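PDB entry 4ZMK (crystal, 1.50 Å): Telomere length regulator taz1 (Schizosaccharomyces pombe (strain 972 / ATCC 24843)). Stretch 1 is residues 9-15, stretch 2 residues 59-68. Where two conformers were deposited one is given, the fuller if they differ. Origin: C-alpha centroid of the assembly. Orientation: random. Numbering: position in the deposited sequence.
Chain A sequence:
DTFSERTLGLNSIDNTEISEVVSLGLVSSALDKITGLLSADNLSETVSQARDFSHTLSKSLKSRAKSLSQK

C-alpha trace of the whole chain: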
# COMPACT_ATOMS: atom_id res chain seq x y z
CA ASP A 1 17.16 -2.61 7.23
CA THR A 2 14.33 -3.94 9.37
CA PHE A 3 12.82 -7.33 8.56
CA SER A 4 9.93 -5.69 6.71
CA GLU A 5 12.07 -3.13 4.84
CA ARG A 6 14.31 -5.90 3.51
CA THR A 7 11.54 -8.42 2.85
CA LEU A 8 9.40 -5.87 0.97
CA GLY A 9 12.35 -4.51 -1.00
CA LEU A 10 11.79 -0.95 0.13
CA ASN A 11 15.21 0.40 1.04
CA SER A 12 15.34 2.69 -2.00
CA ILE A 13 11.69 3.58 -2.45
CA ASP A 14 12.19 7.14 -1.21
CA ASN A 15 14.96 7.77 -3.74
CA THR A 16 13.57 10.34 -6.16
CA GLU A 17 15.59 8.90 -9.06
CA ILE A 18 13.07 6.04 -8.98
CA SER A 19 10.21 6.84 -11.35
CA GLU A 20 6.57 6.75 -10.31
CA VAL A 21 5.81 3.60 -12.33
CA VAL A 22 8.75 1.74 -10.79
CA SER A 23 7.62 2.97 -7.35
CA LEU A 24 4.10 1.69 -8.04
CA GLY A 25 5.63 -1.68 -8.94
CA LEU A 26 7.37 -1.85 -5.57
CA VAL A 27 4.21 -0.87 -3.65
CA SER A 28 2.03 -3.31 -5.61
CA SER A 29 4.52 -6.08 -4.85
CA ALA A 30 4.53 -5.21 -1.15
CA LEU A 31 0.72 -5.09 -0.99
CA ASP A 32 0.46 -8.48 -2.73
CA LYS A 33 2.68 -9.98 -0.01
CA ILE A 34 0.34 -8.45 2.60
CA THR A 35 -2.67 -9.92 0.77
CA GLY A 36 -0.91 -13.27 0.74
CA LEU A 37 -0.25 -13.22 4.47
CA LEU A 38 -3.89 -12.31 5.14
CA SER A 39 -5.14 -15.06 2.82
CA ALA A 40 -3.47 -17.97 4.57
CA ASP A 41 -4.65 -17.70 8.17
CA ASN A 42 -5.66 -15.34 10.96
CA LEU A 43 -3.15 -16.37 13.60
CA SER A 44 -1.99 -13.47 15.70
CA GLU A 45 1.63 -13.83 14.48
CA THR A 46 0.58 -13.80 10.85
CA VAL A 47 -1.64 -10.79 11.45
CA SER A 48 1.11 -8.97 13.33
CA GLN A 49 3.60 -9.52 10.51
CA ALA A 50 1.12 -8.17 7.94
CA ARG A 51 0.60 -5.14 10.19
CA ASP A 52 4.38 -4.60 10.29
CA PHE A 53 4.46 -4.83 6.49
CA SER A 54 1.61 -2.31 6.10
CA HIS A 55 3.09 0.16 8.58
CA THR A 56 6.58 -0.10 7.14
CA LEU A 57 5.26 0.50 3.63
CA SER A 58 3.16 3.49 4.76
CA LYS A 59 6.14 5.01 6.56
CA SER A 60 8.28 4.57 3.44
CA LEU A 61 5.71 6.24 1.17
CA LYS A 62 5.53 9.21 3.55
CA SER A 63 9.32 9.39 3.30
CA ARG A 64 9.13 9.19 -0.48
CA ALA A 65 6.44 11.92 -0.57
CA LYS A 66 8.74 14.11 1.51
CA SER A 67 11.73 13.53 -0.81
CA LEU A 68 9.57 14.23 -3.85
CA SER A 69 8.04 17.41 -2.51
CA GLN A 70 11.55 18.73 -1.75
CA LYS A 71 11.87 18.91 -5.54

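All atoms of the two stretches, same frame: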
# COMPACT_ATOMS: atom_id res chain seq x y z
N GLY A 9 11.50 -5.11 0.01
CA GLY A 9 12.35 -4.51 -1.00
C GLY A 9 12.22 -3.00 -1.08
O GLY A 9 12.23 -2.44 -2.18
N LEU A 10 12.14 -2.35 0.07
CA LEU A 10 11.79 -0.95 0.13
C LEU A 10 12.92 0.01 0.45
O LEU A 10 12.69 1.20 0.62
CB LEU A 10 10.68 -0.75 1.16
CG LEU A 10 9.33 -1.41 0.85
CD1 LEU A 10 8.34 -1.13 1.99
CD2 LEU A 10 8.77 -0.94 -0.49
N ASN A 11 14.16 -0.47 0.52
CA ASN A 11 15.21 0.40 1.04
C ASN A 11 15.62 1.53 0.11
O ASN A 11 16.42 2.37 0.49
CB ASN A 11 16.45 -0.42 1.45
CG ASN A 11 17.17 -1.03 0.28
OD1 ASN A 11 16.97 -0.64 -0.87
ND2 ASN A 11 18.02 -2.00 0.57
N SER A 12 15.07 1.57 -1.09
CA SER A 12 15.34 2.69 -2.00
C SER A 12 14.09 3.42 -2.44
O SER A 12 14.17 4.31 -3.28
CB SER A 12 16.09 2.21 -3.26
OG SER A 12 17.39 1.74 -2.96
N ILE A 13 12.93 3.08 -1.88
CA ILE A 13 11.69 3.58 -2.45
C ILE A 13 11.53 5.09 -2.28
O ILE A 13 10.72 5.71 -2.96
CB ILE A 13 10.46 2.85 -1.86
CG1 ILE A 13 9.26 3.00 -2.80
CG2 ILE A 13 10.16 3.34 -0.46
CD1 ILE A 13 8.12 2.09 -2.48
N ASP A 14 12.31 5.70 -1.40
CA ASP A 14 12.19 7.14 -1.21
C ASP A 14 13.30 7.89 -1.94
O ASP A 14 13.51 9.08 -1.72
CB ASP A 14 12.19 7.50 0.27
CG ASP A 14 13.43 7.04 0.98
OD1 ASP A 14 14.09 6.10 0.48
OD2 ASP A 14 13.74 7.61 2.05
N ASN A 15 14.00 7.17 -2.81
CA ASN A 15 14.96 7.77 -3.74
C ASN A 15 14.19 8.36 -4.90
O ASN A 15 13.46 7.65 -5.59
CB ASN A 15 15.97 6.72 -4.22
CG ASN A 15 17.05 7.29 -5.15
OD1 ASN A 15 16.88 8.33 -5.78
ND2 ASN A 15 18.16 6.57 -5.26
N LYS A 59 5.09 4.15 6.06
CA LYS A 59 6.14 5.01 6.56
C LYS A 59 7.13 5.33 5.43
O LYS A 59 7.66 6.44 5.35
CB LYS A 59 6.82 4.33 7.75
CG LYS A 59 7.96 5.08 8.37
CD LYS A 59 8.64 4.23 9.44
CE LYS A 59 10.05 4.78 9.72
NZ LYS A 59 10.91 3.84 10.49
N SER A 60 7.33 4.37 4.53
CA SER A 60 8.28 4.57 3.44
C SER A 60 7.68 5.46 2.35
O SER A 60 8.41 6.20 1.69
CB SER A 60 8.74 3.24 2.85
OG SER A 60 7.82 2.74 1.90
N LEU A 61 6.37 5.40 2.17
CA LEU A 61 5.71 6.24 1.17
C LEU A 61 5.62 7.70 1.66
O LEU A 61 5.68 8.64 0.87
CB LEU A 61 4.34 5.66 0.83
CG LEU A 61 4.42 4.30 0.12
CD1 LEU A 61 3.09 3.88 -0.42
CD2 LEU A 61 5.44 4.37 -1.01
N LYS A 62 5.48 7.88 2.96
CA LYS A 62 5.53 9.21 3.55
C LYS A 62 6.92 9.80 3.35
O LYS A 62 7.07 10.98 3.03
CB LYS A 62 5.17 9.16 5.04
CG LYS A 62 3.74 8.72 5.32
CD LYS A 62 3.49 8.56 6.82
CE LYS A 62 2.10 8.00 7.09
NZ LYS A 62 1.81 7.78 8.54
N SER A 63 7.94 8.97 3.52
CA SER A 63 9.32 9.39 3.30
C SER A 63 9.54 9.74 1.83
O SER A 63 10.18 10.74 1.51
CB SER A 63 10.29 8.30 3.74
OG SER A 63 11.64 8.74 3.63
N ARG A 64 9.01 8.92 0.94
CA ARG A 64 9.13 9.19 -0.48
C ARG A 64 8.42 10.50 -0.84
O ARG A 64 8.98 11.33 -1.54
CB ARG A 64 8.57 8.04 -1.31
CG ARG A 64 8.52 8.34 -2.80
CD ARG A 64 8.08 7.15 -3.63
NE ARG A 64 8.07 7.53 -5.03
CZ ARG A 64 9.14 7.52 -5.80
NH1 ARG A 64 10.32 7.14 -5.31
NH2 ARG A 64 9.05 7.90 -7.07
N ALA A 65 7.20 10.67 -0.36
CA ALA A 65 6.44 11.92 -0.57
C ALA A 65 7.22 13.15 -0.12
O ALA A 65 7.21 14.18 -0.79
CB ALA A 65 5.11 11.86 0.15
N LYS A 66 7.88 13.04 1.03
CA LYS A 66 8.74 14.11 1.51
C LYS A 66 9.88 14.41 0.52
O LYS A 66 10.06 15.54 0.10
CB LYS A 66 9.31 13.78 2.88
CG LYS A 66 10.22 14.86 3.40
CD LYS A 66 10.84 14.52 4.74
CE LYS A 66 11.50 15.77 5.30
NZ LYS A 66 11.89 15.62 6.71
N SER A 67 10.63 13.38 0.14
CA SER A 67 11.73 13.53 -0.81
C SER A 67 11.27 14.13 -2.12
O SER A 67 11.99 14.93 -2.71
CB SER A 67 12.40 12.19 -1.07
OG SER A 67 13.15 11.78 0.05
N LEU A 68 10.08 13.75 -2.57
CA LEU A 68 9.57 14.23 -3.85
C LEU A 68 9.15 15.68 -3.78
O LEU A 68 9.37 16.44 -4.72
CB LEU A 68 8.40 13.39 -4.33
CG LEU A 68 8.76 12.00 -4.85
CD1 LEU A 68 7.50 11.20 -5.11
CD2 LEU A 68 9.65 12.10 -6.11

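A loop without regular secondary structure lies against a helix here, and three residues, Asp14, Ile13 and Arg64, carry most of the contact. The loop has two type I turns, Leu10 to Ile13 and Ser12 to Asn15, and its Ile13 O, Asp14 O and Asn15 O accept from the helix. The helix backbone NH groups from Ser63 to Leu68 bond within the helix, and the donors across the contact are side chains, those of Arg64, Ser63 and Ser67. Arg64, extended through chi3, brings NH1 to two of those carbonyls, hydrogen bonding to Ile13 O at 2.8 Å and to Asn15 O at 3.2 Å; both acceptors sit at the edge of the guanidinium, near its plane, and the shorter bond is the straighter, at 156° against 135°. NE and NH2 are satisfied elsewhere in the structure.

Asp14 makes the closest backbone approach, its CA 3.8 Å from Arg64 CA. Its CB packs 3.5 Å from Arg64 N, while its carboxylate reaches Ser63, whose OG donates to Asp14 OD2 at 2.9 Å. One turn on, Ser67 OG lies 3.2 Å from Asp14 O, a weak bond.

Ile13 supplies the apolar part: its CD1 meets Leu61 CD2 at 3.8 Å, and its CG2 rests 3.4 Å from Ser60 OG. Ser60, Ser63 and Ser67, small residues, all with CB directed toward the loop, line this close approach.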